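PDB 3A04: tryptophan--tRNA ligase, which joins L-tryptophan to its cognate tRNA at the expense of ATP, releasing AMP and diphosphate, as a class I aminoacyl-tRNA synthetase. Local coordinates for residues 114-119 / 182-187; 152-157 / 196-201; 173-176 / 180-183; 128-133 / 358-363. All blocks are in the same frame, centred on the assembly; numbering follows the deposited sequence. Where two conformers were deposited one is given.

Contacts 1 to 3 lie where the subunit meets its twin. Contacts 1 and 2 use the start and the end of helix 183-197, with centres about 19 Å apart; along the chain their segments alternate. Contact 3, nested inside contact 2, packs the turn leading into that helix against helix 171-178 and shares Thr-182 and Pro-183 with contact 1, about 12 Å away centre to centre. Contact 4, about 34 Å from contact 3 between centres, joins helix 121-139 to the end of helix 334-364 and encloses contacts 2 and 3 in sequence. The first three thus place helix 183-197 at the dimer interface, while contact 4 ties helix 334-364 to the class I catalytic fold.

Contact 1. Residues 114-119 / 182-187; sequences FAVRRI and TPAKMM
Ala-115 and Ala-184 meet methyl to methyl, CB to CB at 3.7 Å, where the end of one helix lies against the first turn of another. With an alanine on each side the backbones can come close, their CA atoms lying 5.5 Å apart. The CB of Ala-184 also reaches the backbone of the other segment, at 3.3 Å from Ala-115 O.

The apolar contact is widened by Val-116. Its CG2 stands beside its own backbone N, with CG1 anti to that N (chi1 175°), and this puts CG2 3.8 Å from Ala-184 CB. The same methyl comes within 4.1 Å of Lys-185 CG, the start of a chain whose aliphatic part does the touching while its end leads away.

The polar groups serve the second helix itself. Thr-182 is its N-cap: OG1 accepts from Lys-185 N at 3.0 Å with a nearly straight N-H...O angle of 161°, satisfying an amide of the first turn. A threonine suits this place because its hydroxyl can turn back onto that amide. The Lys-185 amine binds the carbonyl oxygens of Glu-180 and Tyr-178, which precede the helix.

The contact thus sets the end of helix 110-115 against the start of helix 183-197 at the subunit interface, where Ala-115 packs on Ser-166 of the second subunit and Phe-114 on Arg-121 of helix 121-139.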
loop_
_atom_site.group_PDB
_atom_site.type_symbol
_atom_site.label_atom_id
_atom_site.label_comp_id
_atom_site.label_asym_id
_atom_site.label_seq_id
_atom_site.Cartn_x
_atom_site.Cartn_y
_atom_site.Cartn_z
ATOM N N PHE A 114 -7.283 -9.731 6.326
ATOM C CA PHE A 114 -7.896 -8.677 7.108
ATOM C C PHE A 114 -8.813 -7.821 6.229
ATOM O O PHE A 114 -10.004 -7.621 6.540
ATOM C CB PHE A 114 -6.854 -7.782 7.801
ATOM C CG PHE A 114 -7.481 -6.681 8.630
ATOM C CD1 PHE A 114 -7.883 -6.952 9.938
ATOM C CD2 PHE A 114 -7.711 -5.382 8.066
ATOM C CE1 PHE A 114 -8.466 -5.953 10.698
ATOM C CE2 PHE A 114 -8.285 -4.354 8.811
ATOM C CZ PHE A 114 -8.646 -4.652 10.138
ATOM N N ALA A 115 -8.256 -7.278 5.150
ATOM C CA ALA A 115 -8.918 -6.182 4.414
ATOM C C ALA A 115 -10.029 -6.693 3.483
ATOM O O ALA A 115 -11.069 -6.042 3.332
ATOM C CB ALA A 115 -7.856 -5.367 3.574
ATOM N N VAL A 116 -9.832 -7.836 2.852
ATOM C CA VAL A 116 -10.834 -8.347 1.903
ATOM C C VAL A 116 -11.730 -9.319 2.717
ATOM O O VAL A 116 -12.973 -9.236 2.644
ATOM C CB VAL A 116 -10.221 -9.085 0.683
ATOM C CG1 VAL A 116 -11.329 -9.716 -0.235
ATOM C CG2 VAL A 116 -9.362 -8.147 -0.163
ATOM N N ARG A 117 -11.143 -10.237 3.460
ATOM C CA ARG A 117 -12.019 -11.328 4.025
ATOM C C ARG A 117 -12.514 -11.037 5.416
ATOM O O ARG A 117 -13.232 -11.841 5.993
ATOM C CB ARG A 117 -11.282 -12.641 4.065
ATOM C CG ARG A 117 -10.687 -13.012 2.750
ATOM C CD ARG A 117 -11.571 -13.943 1.988
ATOM N NE ARG A 117 -10.810 -14.533 0.876
ATOM C CZ ARG A 117 -10.471 -15.824 0.772
ATOM N NH1 ARG A 117 -10.845 -16.733 1.716
ATOM N NH2 ARG A 117 -9.767 -16.191 -0.296
ATOM N N ARG A 118 -12.055 -9.921 5.987
ATOM C CA ARG A 118 -12.518 -9.453 7.282
ATOM C C ARG A 118 -12.137 -10.422 8.368
ATOM O O ARG A 118 -12.865 -10.606 9.321
ATOM C CB ARG A 118 -14.052 -9.187 7.292
ATOM C CG ARG A 118 -14.495 -7.949 6.517
ATOM C CD ARG A 118 -16.077 -7.850 6.325
ATOM N NE ARG A 118 -16.550 -9.007 5.546
ATOM C CZ ARG A 118 -17.535 -9.845 5.902
ATOM N NH1 ARG A 118 -18.240 -9.642 7.021
ATOM N NH2 ARG A 118 -17.840 -10.886 5.126
ATOM N N ILE A 119 -10.986 -11.049 8.230
ATOM C CA ILE A 119 -10.474 -11.939 9.264
ATOM C C ILE A 119 -9.607 -11.167 10.262
ATOM O O ILE A 119 -8.635 -10.487 9.858
ATOM C CB ILE A 119 -9.660 -13.051 8.620
ATOM C CG1 ILE A 119 -10.609 -13.929 7.780
ATOM C CG2 ILE A 119 -8.952 -13.929 9.639
ATOM C CD1 ILE A 119 -9.789 -14.878 6.941
ATOM N N THR A 182 -12.767 -2.742 -4.996
ATOM C CA THR A 182 -12.831 -2.089 -3.710
ATOM C C THR A 182 -11.401 -1.584 -3.422
ATOM O O THR A 182 -10.433 -2.100 -4.012
ATOM C CB THR A 182 -13.330 -3.079 -2.577
ATOM O OG1 THR A 182 -12.395 -4.173 -2.411
ATOM C CG2 THR A 182 -14.767 -3.651 -2.894
ATOM N N PRO A 183 -11.254 -0.577 -2.546
ATOM C CA PRO A 183 -9.869 -0.297 -2.129
ATOM C C PRO A 183 -9.104 -1.560 -1.667
ATOM O O PRO A 183 -7.904 -1.755 -2.032
ATOM C CB PRO A 183 -10.046 0.745 -1.028
ATOM C CG PRO A 183 -11.431 1.494 -1.482
ATOM C CD PRO A 183 -12.245 0.319 -1.898
ATOM N N ALA A 184 -9.767 -2.425 -0.895
ATOM C CA ALA A 184 -9.070 -3.660 -0.418
ATOM C C ALA A 184 -8.634 -4.602 -1.548
ATOM O O ALA A 184 -7.534 -5.155 -1.476
ATOM C CB ALA A 184 -9.944 -4.452 0.679
ATOM N N LYS A 185 -9.499 -4.853 -2.571
ATOM C CA LYS A 185 -9.115 -5.729 -3.644
ATOM C C LYS A 185 -8.057 -5.087 -4.488
ATOM O O LYS A 185 -7.203 -5.759 -5.050
ATOM C CB LYS A 185 -10.360 -6.118 -4.525
ATOM C CG LYS A 185 -11.289 -7.128 -3.688
ATOM C CD LYS A 185 -12.676 -7.331 -4.325
ATOM C CE LYS A 185 -12.556 -7.923 -5.654
ATOM N NZ LYS A 185 -13.889 -7.770 -6.422
ATOM N N MET A 186 -8.052 -3.780 -4.565
ATOM C CA MET A 186 -7.024 -3.086 -5.295
ATOM C C MET A 186 -5.712 -3.277 -4.582
ATOM O O MET A 186 -4.753 -3.645 -5.154
ATOM C CB MET A 186 -7.144 -1.572 -5.563
ATOM C CG MET A 186 -8.487 -1.134 -6.193
ATOM S SD MET A 186 -8.512 0.510 -6.951
ATOM C CE MET A 186 -9.080 1.632 -5.665
ATOM N N MET A 187 -5.703 -3.022 -3.308
ATOM C CA MET A 187 -4.482 -3.249 -2.512
ATOM C C MET A 187 -4.029 -4.715 -2.633
ATOM O O MET A 187 -2.814 -5.025 -2.772
ATOM C CB MET A 187 -4.740 -2.834 -1.075
ATOM C CG MET A 187 -3.553 -3.078 -0.137
ATOM S SD MET A 187 -2.299 -1.747 -0.380
ATOM C CE MET A 187 -3.327 -0.402 -0.219
#

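Contact 2. Residues 152-157 / 196-201; sequences TNRGTP and ILHVQL
Pro-157 and His-198 bring the two backbones nearest, with CA atoms 7.7 Å apart, so side chains bridge the gap between the turn before helix 156-165 and the end of helix 183-197. Arg-154 presents the edge of its guanidinium to His-198: NH2 donates to NE2 at 3.0 Å, with an N-H...N angle of 148°. The acceptor lies in the guanidinium plane and the donor in the ring plane, yet the two planes stand 75° apart. His-198 CG occupies the crowded position between its backbone N and carbonyl carbon (chi1 78°), which carries the ring toward the arginine. At its other nitrogen, ND1 bonds to Ala-194 O, so this buried histidine is fixed at both ends. Glu-147 forms a salt bridge with Arg-154 NH2. A methionine in place of Arg-154 would probably leave His-198 NE2 without this donor and the Glu-147 carboxylate without its countercharge. Alongside, the contact is apolar: Leu-201 CD1 sits 3.8 Å from Pro-157 CB, the rigid ring suiting the first turn of a helix. The pairing joins the loop after strand 147-150 to the end of helix 183-197, beside Phe-372 of the second subunit, while Leu-161 of helix 156-165 packs on both His-198 and Leu-201.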
loop_
_atom_site.group_PDB
_atom_site.type_symbol
_atom_site.label_atom_id
_atom_site.label_comp_id
_atom_site.label_asym_id
_atom_site.label_seq_id
_atom_site.Cartn_x
_atom_site.Cartn_y
_atom_site.Cartn_z
ATOM N N THR A 152 2.072 -8.267 6.109
ATOM C CA THR A 152 1.973 -7.066 6.907
ATOM C C THR A 152 3.266 -6.906 7.710
ATOM O O THR A 152 3.349 -6.010 8.568
ATOM C CB THR A 152 0.779 -7.028 7.904
ATOM O OG1 THR A 152 0.915 -8.101 8.839
ATOM C CG2 THR A 152 -0.622 -7.070 7.194
ATOM N N ASN A 153 4.241 -7.746 7.478
ATOM C CA ASN A 153 5.477 -7.580 8.272
ATOM C C ASN A 153 6.721 -7.819 7.460
ATOM O O ASN A 153 7.658 -8.509 7.886
ATOM C CB ASN A 153 5.450 -8.471 9.562
ATOM C CG ASN A 153 6.410 -7.967 10.636
ATOM O OD1 ASN A 153 6.712 -6.779 10.662
ATOM N ND2 ASN A 153 6.916 -8.856 11.501
ATOM N N ARG A 154 6.727 -7.381 6.210
ATOM C CA ARG A 154 7.803 -7.841 5.290
ATOM C C ARG A 154 8.886 -6.737 5.023
ATOM O O ARG A 154 10.023 -7.033 4.665
ATOM C CB ARG A 154 7.188 -8.298 3.969
ATOM C CG ARG A 154 8.161 -8.916 2.923
ATOM C CD ARG A 154 9.036 -10.023 3.601
ATOM N NE ARG A 154 9.598 -10.912 2.576
ATOM C CZ ARG A 154 10.561 -11.759 2.799
ATOM N NH1 ARG A 154 11.106 -11.856 4.033
ATOM N NH2 ARG A 154 10.986 -12.467 1.798
ATOM N N GLY A 155 8.527 -5.493 5.255
ATOM C CA GLY A 155 9.567 -4.455 5.308
ATOM C C GLY A 155 9.493 -3.458 4.157
ATOM O O GLY A 155 8.801 -3.638 3.149
ATOM N N THR A 156 10.323 -2.416 4.284
ATOM C CA THR A 156 10.248 -1.252 3.396
ATOM C C THR A 156 10.379 -1.512 1.918
ATOM O O THR A 156 9.566 -1.017 1.157
ATOM C CB THR A 156 11.235 -0.123 3.901
ATOM O OG1 THR A 156 10.770 0.276 5.184
ATOM C CG2 THR A 156 11.118 1.123 2.963
ATOM N N PRO A 157 11.409 -2.254 1.492
ATOM C CA PRO A 157 11.561 -2.389 0.031
ATOM C C PRO A 157 10.357 -3.113 -0.649
ATOM O O PRO A 157 9.956 -2.791 -1.814
ATOM C CB PRO A 157 12.887 -3.197 -0.138
ATOM C CG PRO A 157 13.495 -3.313 1.219
ATOM C CD PRO A 157 12.487 -2.905 2.272
ATOM N N ILE A 196 5.269 -11.851 -5.432
ATOM C CA ILE A 196 6.078 -12.526 -6.474
ATOM C C ILE A 196 7.407 -11.822 -6.789
ATOM O O ILE A 196 8.486 -12.453 -6.848
ATOM C CB ILE A 196 5.223 -12.672 -7.766
ATOM C CG1 ILE A 196 4.002 -13.554 -7.422
ATOM C CG2 ILE A 196 6.097 -13.185 -8.944
ATOM C CD1 ILE A 196 2.782 -13.464 -8.464
ATOM N N LEU A 197 7.348 -10.513 -6.995
ATOM C CA LEU A 197 8.501 -9.794 -7.547
ATOM C C LEU A 197 9.495 -9.383 -6.482
ATOM O O LEU A 197 10.607 -9.160 -6.835
ATOM C CB LEU A 197 7.969 -8.526 -8.250
ATOM C CG LEU A 197 7.159 -8.892 -9.512
ATOM C CD1 LEU A 197 6.455 -7.669 -10.036
ATOM C CD2 LEU A 197 7.979 -9.575 -10.655
ATOM N N HIS A 198 9.116 -9.202 -5.190
ATOM C CA HIS A 198 10.039 -8.570 -4.230
ATOM C C HIS A 198 11.270 -9.448 -3.993
ATOM O O HIS A 198 12.299 -8.957 -3.585
ATOM C CB HIS A 198 9.386 -8.299 -2.840
ATOM C CG HIS A 198 9.267 -9.524 -1.965
ATOM N ND1 HIS A 198 8.383 -10.552 -2.227
ATOM C CD2 HIS A 198 9.935 -9.878 -0.819
ATOM C CE1 HIS A 198 8.488 -11.482 -1.278
ATOM N NE2 HIS A 198 9.442 -11.113 -0.431
ATOM N N VAL A 199 11.164 -10.765 -4.219
ATOM C CA VAL A 199 12.325 -11.641 -3.963
ATOM C C VAL A 199 13.532 -11.359 -4.873
ATOM O O VAL A 199 14.690 -11.736 -4.572
ATOM C CB VAL A 199 11.942 -13.178 -4.076
ATOM C CG1 VAL A 199 10.806 -13.467 -3.140
ATOM C CG2 VAL A 199 11.682 -13.629 -5.563
ATOM N N GLN A 200 13.247 -10.644 -5.948
ATOM C CA GLN A 200 14.279 -10.157 -6.873
ATOM C C GLN A 200 15.106 -8.978 -6.341
ATOM O O GLN A 200 16.194 -8.717 -6.837
ATOM C CB GLN A 200 13.578 -9.696 -8.149
ATOM C CG GLN A 200 12.836 -10.829 -8.840
ATOM C CD GLN A 200 12.426 -10.379 -10.270
ATOM O OE1 GLN A 200 13.248 -9.843 -11.039
ATOM N NE2 GLN A 200 11.272 -10.707 -10.646
ATOM N N LEU A 201 14.618 -8.280 -5.325
ATOM C CA LEU A 201 15.432 -7.205 -4.720
ATOM C C LEU A 201 16.586 -7.734 -3.901
ATOM O O LEU A 201 16.439 -8.749 -3.222
ATOM C CB LEU A 201 14.556 -6.331 -3.802
ATOM C CG LEU A 201 13.237 -5.768 -4.455
ATOM C CD1 LEU A 201 12.329 -5.127 -3.360
ATOM C CD2 LEU A 201 13.603 -4.747 -5.610
#

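Contact 3. Residues 173-176 / 180-183; sequences EMEA and ELTP
The contact belongs to the short link between two successive helices, 171-178 and 183-197, where Leu-181 folds back onto the first of them. Its isobutyl group points at the backbone and side-chain roots of that helix. CD1 lies 3.7 Å from Met-174 CB, while CD2 reaches the same carbon at 4.0 Å and the amide of Glu-175, 3.8 Å from its N. Leucine suits the place because its two methyls can spread over neighbouring residues of the helix. Replacing Leu-181 by a serine would probably open a gap against Met-174 and lose much of the apolar hold between link and helix. Met-174 CG is anti to its carbonyl carbon (chi1 -72°), and the extended chain beyond it runs away from Leu-181 toward Met-186 and Leu-190 of helix 183-197; Pro-183 of the second subunit also packs on Met-174. Glu-175 holds its carboxylate out on the exposed surface, where a charged end can meet solvent. There one water ties the two segments together: it donates to Glu-175 OE2 at 2.7 Å and accepts from Leu-181 N at 3.1 Å.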
loop_
_atom_site.group_PDB
_atom_site.type_symbol
_atom_site.label_atom_id
_atom_site.label_comp_id
_atom_site.label_asym_id
_atom_site.label_seq_id
_atom_site.Cartn_x
_atom_site.Cartn_y
_atom_site.Cartn_z
ATOM N N GLU A 173 -7.695 -2.406 -16.049
ATOM C CA GLU A 173 -6.879 -3.616 -15.972
ATOM C C GLU A 173 -7.197 -4.458 -14.744
ATOM O O GLU A 173 -7.364 -5.662 -14.830
ATOM C CB GLU A 173 -5.409 -3.239 -15.972
ATOM C CG GLU A 173 -4.987 -2.633 -17.312
ATOM C CD GLU A 173 -3.510 -2.311 -17.348
ATOM O OE1 GLU A 173 -3.032 -1.531 -16.509
ATOM O OE2 GLU A 173 -2.829 -2.837 -18.237
ATOM N N MET A 174 -7.277 -3.820 -13.591
ATOM C CA MET A 174 -7.559 -4.570 -12.395
ATOM C C MET A 174 -8.969 -5.131 -12.408
ATOM O O MET A 174 -9.166 -6.303 -12.114
ATOM C CB MET A 174 -7.355 -3.674 -11.189
ATOM C CG MET A 174 -5.928 -3.365 -10.902
ATOM S SD MET A 174 -6.032 -2.529 -9.293
ATOM C CE MET A 174 -4.373 -2.172 -9.068
ATOM N N GLU A 175 -9.937 -4.301 -12.785
ATOM C CA GLU A 175 -11.317 -4.740 -12.970
ATOM C C GLU A 175 -11.430 -6.024 -13.805
ATOM O O GLU A 175 -12.151 -6.968 -13.406
ATOM C CB GLU A 175 -12.190 -3.599 -13.534
ATOM C CG GLU A 175 -12.641 -2.616 -12.442
ATOM C CD GLU A 175 -13.048 -1.159 -12.884
ATOM O OE1 GLU A 175 -13.289 -0.898 -14.098
ATOM O OE2 GLU A 175 -13.138 -0.265 -11.968
ATOM N N ALA A 176 -10.717 -6.066 -14.935
ATOM C CA ALA A 176 -10.724 -7.236 -15.817
ATOM C C ALA A 176 -10.360 -8.511 -15.081
ATOM O O ALA A 176 -10.839 -9.579 -15.443
ATOM C CB ALA A 176 -9.791 -7.022 -17.023
ATOM N N GLU A 180 -15.412 -6.128 -9.347
ATOM C CA GLU A 180 -15.551 -4.857 -8.580
ATOM C C GLU A 180 -14.360 -4.451 -7.743
ATOM O O GLU A 180 -13.849 -5.200 -6.917
ATOM C CB GLU A 180 -16.792 -4.871 -7.694
ATOM C CG GLU A 180 -18.104 -5.073 -8.474
ATOM C CD GLU A 180 -18.722 -3.755 -8.975
ATOM O OE1 GLU A 180 -19.665 -3.239 -8.304
ATOM O OE2 GLU A 180 -18.260 -3.254 -10.035
ATOM N N LEU A 181 -13.930 -3.228 -7.932
ATOM C CA LEU A 181 -12.649 -2.802 -7.426
ATOM C C LEU A 181 -12.602 -2.025 -6.111
ATOM O O LEU A 181 -12.364 -0.765 -6.106
ATOM C CB LEU A 181 -12.021 -1.964 -8.480
ATOM C CG LEU A 181 -11.320 -2.728 -9.569
ATOM C CD1 LEU A 181 -10.205 -1.760 -9.877
ATOM C CD2 LEU A 181 -10.768 -4.135 -9.125
ATOM N N THR A 182 -12.767 -2.742 -4.996
ATOM C CA THR A 182 -12.831 -2.089 -3.710
ATOM C C THR A 182 -11.401 -1.584 -3.422
ATOM O O THR A 182 -10.433 -2.100 -4.012
ATOM C CB THR A 182 -13.330 -3.079 -2.577
ATOM O OG1 THR A 182 -12.395 -4.173 -2.411
ATOM C CG2 THR A 182 -14.767 -3.651 -2.894
ATOM N N PRO A 183 -11.254 -0.577 -2.546
ATOM C CA PRO A 183 -9.869 -0.297 -2.129
ATOM C C PRO A 183 -9.104 -1.560 -1.667
ATOM O O PRO A 183 -7.904 -1.755 -2.032
ATOM C CB PRO A 183 -10.046 0.745 -1.028
ATOM C CG PRO A 183 -11.431 1.494 -1.482
ATOM C CD PRO A 183 -12.245 0.319 -1.898
HETATM O O HOH W 1 -14.897 -1.455 -10.338
#

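Contact 4. Residues 128-133 / 358-363; sequences AVEEYI and KAKTIA
Ala-363 rests its methyl against both Val-129 and Ile-133, one helical turn apart. Val-129 CG1 is anti to the backbone N (chi1 170°), and this torsion swings it to 3.6 Å from Ala-363 CB. In Ile-133 it is the CG2 branch that lies anti to N, CG1 being beside it (chi1 -65°), and CG2 comes to 3.8 Å from the same methyl. Branched residues offer a methyl close to the backbone, and the small alanine lets them approach: Ala-363 CB is also 3.6 Å from Val-129 O. Lys-360 lies along the neighbouring edge with its chain extended beyond CG, so that its methylenes follow the helix surface and CE stands 3.9 Å from Glu-130 O. Its NZ stays 4.9 Å from Glu-130 OE1, where opposite charges may still attract. Glu-130 OE2 accepts a hydrogen bond from Trp-364 NE1. Within residues 128-133 of helix 121-139 a wider pi-type turn is closed by Ile-133 N to Ala-128 O at 2.7 Å. The axes of the two short segments approach to 8.8 Å, their directions 128° apart, a helix-helix packing that joins helix 334-364 to helix 121-139, itself laid against strands 103-108 and 147-150 of the class I nucleotide-binding fold.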
loop_
_atom_site.group_PDB
_atom_site.type_symbol
_atom_site.label_atom_id
_atom_site.label_comp_id
_atom_site.label_asym_id
_atom_site.label_seq_id
_atom_site.Cartn_x
_atom_site.Cartn_y
_atom_site.Cartn_z
ATOM N N ALA A 128 -2.295 -18.900 10.484
ATOM C CA ALA A 128 -1.128 -18.997 9.592
ATOM C C ALA A 128 -0.053 -19.840 10.203
ATOM O O ALA A 128 0.574 -20.688 9.542
ATOM C CB ALA A 128 -0.515 -17.503 9.316
ATOM N N VAL A 129 0.183 -19.668 11.508
ATOM C CA VAL A 129 1.310 -20.435 12.062
ATOM C C VAL A 129 0.924 -21.935 12.346
ATOM O O VAL A 129 1.647 -22.875 11.990
ATOM C CB VAL A 129 1.772 -19.769 13.386
ATOM C CG1 VAL A 129 2.790 -20.629 14.162
ATOM C CG2 VAL A 129 2.483 -18.361 13.088
ATOM N N GLU A 130 -0.214 -22.129 12.971
ATOM C CA GLU A 130 -0.584 -23.470 13.526
ATOM C C GLU A 130 -1.338 -24.332 12.549
ATOM O O GLU A 130 -1.337 -25.550 12.683
ATOM C CB GLU A 130 -1.521 -23.233 14.721
ATOM C CG GLU A 130 -0.670 -22.842 15.933
ATOM C CD GLU A 130 -1.449 -22.614 17.227
ATOM O OE1 GLU A 130 -2.686 -22.859 17.318
ATOM O OE2 GLU A 130 -0.781 -22.148 18.158
ATOM N N GLU A 131 -2.045 -23.706 11.595
ATOM C CA GLU A 131 -2.713 -24.436 10.552
ATOM C C GLU A 131 -1.891 -24.467 9.236
ATOM O O GLU A 131 -1.830 -25.498 8.585
ATOM C CB GLU A 131 -4.049 -23.817 10.312
ATOM C CG GLU A 131 -5.101 -24.614 9.581
ATOM C CD GLU A 131 -5.347 -26.063 10.154
ATOM O OE1 GLU A 131 -5.275 -26.351 11.410
ATOM O OE2 GLU A 131 -5.638 -26.895 9.269
ATOM N N TYR A 132 -1.258 -23.383 8.828
ATOM C CA TYR A 132 -0.597 -23.415 7.562
ATOM C C TYR A 132 0.875 -23.758 7.754
ATOM O O TYR A 132 1.331 -24.783 7.230
ATOM C CB TYR A 132 -0.831 -22.092 6.774
ATOM C CG TYR A 132 -2.256 -22.121 6.227
ATOM C CD1 TYR A 132 -3.367 -21.872 7.051
ATOM C CD2 TYR A 132 -2.485 -22.567 4.974
ATOM C CE1 TYR A 132 -4.674 -21.965 6.555
ATOM C CE2 TYR A 132 -3.779 -22.644 4.477
ATOM C CZ TYR A 132 -4.840 -22.383 5.270
ATOM O OH TYR A 132 -6.066 -22.450 4.705
ATOM N N ILE A 133 1.646 -22.881 8.438
ATOM C CA ILE A 133 3.083 -23.157 8.496
ATOM C C ILE A 133 3.351 -24.550 9.143
ATOM O O ILE A 133 4.211 -25.303 8.667
ATOM C CB ILE A 133 3.868 -22.030 9.199
ATOM C CG1 ILE A 133 3.755 -20.739 8.328
ATOM C CG2 ILE A 133 5.350 -22.419 9.398
ATOM C CD1 ILE A 133 4.130 -19.416 9.076
ATOM N N LYS A 358 4.885 -31.126 17.307
ATOM C CA LYS A 358 6.237 -30.573 17.280
ATOM C C LYS A 358 6.431 -29.497 16.205
ATOM O O LYS A 358 7.071 -28.497 16.433
ATOM C CB LYS A 358 7.298 -31.659 17.104
ATOM C CG LYS A 358 7.092 -32.684 15.953
ATOM C CD LYS A 358 7.692 -34.145 16.253
ATOM C CE LYS A 358 6.598 -35.067 16.791
ATOM N NZ LYS A 358 5.301 -34.248 17.204
ATOM N N ALA A 359 5.905 -29.727 15.003
ATOM C CA ALA A 359 5.906 -28.658 13.984
ATOM C C ALA A 359 5.282 -27.351 14.500
ATOM O O ALA A 359 5.771 -26.312 14.129
ATOM C CB ALA A 359 5.169 -29.124 12.690
ATOM N N LYS A 360 4.184 -27.375 15.250
ATOM C CA LYS A 360 3.549 -26.118 15.711
ATOM C C LYS A 360 4.492 -25.270 16.592
ATOM O O LYS A 360 4.653 -24.062 16.401
ATOM C CB LYS A 360 2.272 -26.374 16.506
ATOM C CG LYS A 360 1.105 -26.930 15.749
ATOM C CD LYS A 360 -0.128 -27.024 16.623
ATOM C CE LYS A 360 -1.244 -27.704 15.886
ATOM N NZ LYS A 360 -2.541 -27.732 16.678
ATOM N N THR A 361 5.155 -25.935 17.521
ATOM C CA THR A 361 6.231 -25.331 18.346
ATOM C C THR A 361 7.346 -24.682 17.515
ATOM O O THR A 361 7.715 -23.486 17.703
ATOM C CB THR A 361 6.757 -26.453 19.246
ATOM O OG1 THR A 361 5.647 -26.849 20.071
ATOM C CG2 THR A 361 8.015 -26.018 20.115
ATOM N N ILE A 362 7.855 -25.454 16.558
ATOM C CA ILE A 362 8.875 -24.965 15.658
ATOM C C ILE A 362 8.315 -23.757 14.868
ATOM O O ILE A 362 9.051 -22.780 14.651
ATOM C CB ILE A 362 9.242 -26.073 14.669
ATOM C CG1 ILE A 362 10.114 -27.131 15.361
ATOM C CG2 ILE A 362 9.985 -25.530 13.466
ATOM C CD1 ILE A 362 10.297 -28.417 14.452
ATOM N N ALA A 363 7.034 -23.822 14.481
ATOM C CA ALA A 363 6.474 -22.813 13.581
ATOM C C ALA A 363 6.519 -21.406 14.206
ATOM O O ALA A 363 6.923 -20.449 13.534
ATOM C CB ALA A 363 5.051 -23.184 13.153
#